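Side-chain contact in ribosomal-protein-serine acetyltransferase, putative (Vibrio cholerae O1 biovar eltor, PDB 2FCK), which probably acetylates the N-terminal serine or alanine of protein substrates such as a ribosomal protein, as a member of the GNAT acetyltransferase family: residues G74-R78 with Q79-L83. Numbering follows the deposited sequence.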
loop_
_atom_site.group_PDB
_atom_site.type_symbol
_atom_site.label_atom_id
_atom_site.label_comp_id
_atom_site.label_asym_id
_atom_site.label_seq_id
_atom_site.Cartn_x
_atom_site.Cartn_y
_atom_site.Cartn_z
ATOM N N GLY A 74 18.809 10.778 0.824
ATOM C CA GLY A 74 20.220 10.406 0.819
ATOM C C GLY A 74 20.716 10.357 2.268
ATOM O O GLY A 74 20.333 11.186 3.124
ATOM N N VAL A 75 21.587 9.413 2.545
ATOM C CA VAL A 75 22.183 9.331 3.884
ATOM C C VAL A 75 23.628 9.795 3.780
ATOM O O VAL A 75 24.434 9.141 3.107
ATOM C CB VAL A 75 22.105 7.873 4.443
ATOM C CG1 VAL A 75 22.780 7.764 5.869
ATOM C CG2 VAL A 75 20.630 7.385 4.507
ATOM N N PHE A 76 23.925 10.936 4.423
ATOM C CA PHE A 76 25.255 11.523 4.381
ATOM C C PHE A 76 25.945 11.467 5.742
ATOM O O PHE A 76 25.355 11.799 6.761
ATOM C CB PHE A 76 25.175 12.970 3.941
ATOM C CG PHE A 76 24.653 13.166 2.556
ATOM C CD1 PHE A 76 23.280 13.258 2.325
ATOM C CD2 PHE A 76 25.537 13.287 1.475
ATOM C CE1 PHE A 76 22.791 13.464 1.027
ATOM C CE2 PHE A 76 25.044 13.488 0.163
ATOM C CZ PHE A 76 23.677 13.576 -0.061
ATOM N N GLU A 77 27.222 11.090 5.719
ATOM C CA GLU A 77 28.045 11.099 6.908
ATOM C C GLU A 77 28.285 12.563 7.259
ATOM O O GLU A 77 28.660 13.369 6.408
ATOM C CB GLU A 77 29.349 10.354 6.589
ATOM C CG GLU A 77 30.283 10.098 7.727
ATOM C CD GLU A 77 31.386 9.166 7.265
ATOM O OE1 GLU A 77 32.022 9.455 6.220
ATOM O OE2 GLU A 77 31.589 8.128 7.912
ATOM N N ARG A 78 28.008 12.929 8.504
ATOM C CA ARG A 78 27.909 14.323 8.860
ATOM C C ARG A 78 29.289 14.978 8.756
ATOM O O ARG A 78 29.398 16.066 8.249
ATOM C CB ARG A 78 27.349 14.503 10.272
ATOM C CG ARG A 78 25.874 14.218 10.410
ATOM C CD ARG A 78 25.394 14.414 11.832
ATOM N NE ARG A 78 25.369 15.839 12.184
ATOM C CZ ARG A 78 25.227 16.305 13.424
ATOM N NH1 ARG A 78 25.153 15.464 14.448
ATOM N NH2 ARG A 78 25.199 17.628 13.638
ATOM N N GLN A 79 30.325 14.277 9.192
ATOM C CA GLN A 79 31.655 14.906 9.236
ATOM C C GLN A 79 32.204 15.122 7.815
ATOM O O GLN A 79 32.590 16.225 7.447
ATOM C CB GLN A 79 32.590 14.076 10.124
ATOM C CG GLN A 79 32.534 14.527 11.597
ATOM C CD GLN A 79 33.128 13.522 12.581
ATOM O OE1 GLN A 79 33.843 12.581 12.190
ATOM N NE2 GLN A 79 32.832 13.717 13.876
ATOM N N THR A 80 32.169 14.075 7.000
ATOM C CA THR A 80 32.786 14.088 5.686
ATOM C C THR A 80 31.847 14.537 4.564
ATOM O O THR A 80 32.298 14.856 3.468
ATOM C CB THR A 80 33.275 12.687 5.350
ATOM O OG1 THR A 80 32.149 11.781 5.328
ATOM C CG2 THR A 80 34.304 12.210 6.386
ATOM N N GLN A 81 30.537 14.530 4.836
ATOM C CA GLN A 81 29.490 14.724 3.820
ATOM C C GLN A 81 29.501 13.662 2.695
ATOM O O GLN A 81 28.982 13.897 1.596
ATOM C CB GLN A 81 29.458 16.154 3.284
ATOM C CG GLN A 81 28.742 17.141 4.191
ATOM C CD GLN A 81 27.230 16.977 4.188
ATOM O OE1 GLN A 81 26.635 16.549 5.183
ATOM N NE2 GLN A 81 26.607 17.316 3.085
ATOM N N THR A 82 30.054 12.481 2.961
ATOM C CA THR A 82 29.983 11.474 1.916
ATOM C C THR A 82 28.667 10.759 1.950
ATOM O O THR A 82 28.124 10.525 3.006
ATOM C CB THR A 82 31.167 10.515 1.838
ATOM O OG1 THR A 82 30.842 9.195 2.253
ATOM C CG2 THR A 82 32.358 11.047 2.555
ATOM N N LEU A 83 28.158 10.468 0.762
ATOM C CA LEU A 83 26.907 9.730 0.642
ATOM C C LEU A 83 27.139 8.262 0.884
ATOM O O LEU A 83 27.941 7.635 0.182
ATOM C CB LEU A 83 26.366 9.941 -0.770
ATOM C CG LEU A 83 25.057 9.275 -1.156
ATOM C CD1 LEU A 83 23.887 9.808 -0.322
ATOM C CD2 LEU A 83 24.843 9.522 -2.675
#
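Phe76 and Leu83 form an antiparallel, non-hydrogen-bonded pair, beyond which the chain reverses through Arg78-Thr82; the backbone bond from Glu77 N to Thr82 O (2.9 Å, 167° at the hydrogen) closes the turn, and Gln81 N makes a weak hydrogen bond to Glu77 O, bent to 127° at the hydrogen. Both side chains of the pair lie on the same face of the sheet. Leu83 CD1 sits over one face of the Phe76 ring, 3.9 Å from its centroid and shifted toward the rim on the CZ side, a CH-pi contact. Leu83 CG, anti to its backbone N (chi1 -180°), carries that methyl back along strand 71-77, where it also meets Val75 O at 3.5 Å. The carbonyl O of Gln81 lies at the ring edge, 3.5 Å from Phe76 CD2, while Arg18 makes a cation-pi contact with the ring. This beta-hairpin joins strands 71-77 and 83-93 of the central GNAT sheet. In its loop Thr80 OG1 is modelled too close to a neighbour, making both its ST turn with Thr82 N and its very short bond to Glu77 OE1 tentative. Glu77, extended beyond CG, brings OE1 alongside Thr80, while OE2 bonds Tyr114 OH. Arg78 points away from the turn, its NH1 hydrogen-bonded to Gln13 O between strands 10-11 and 15-18.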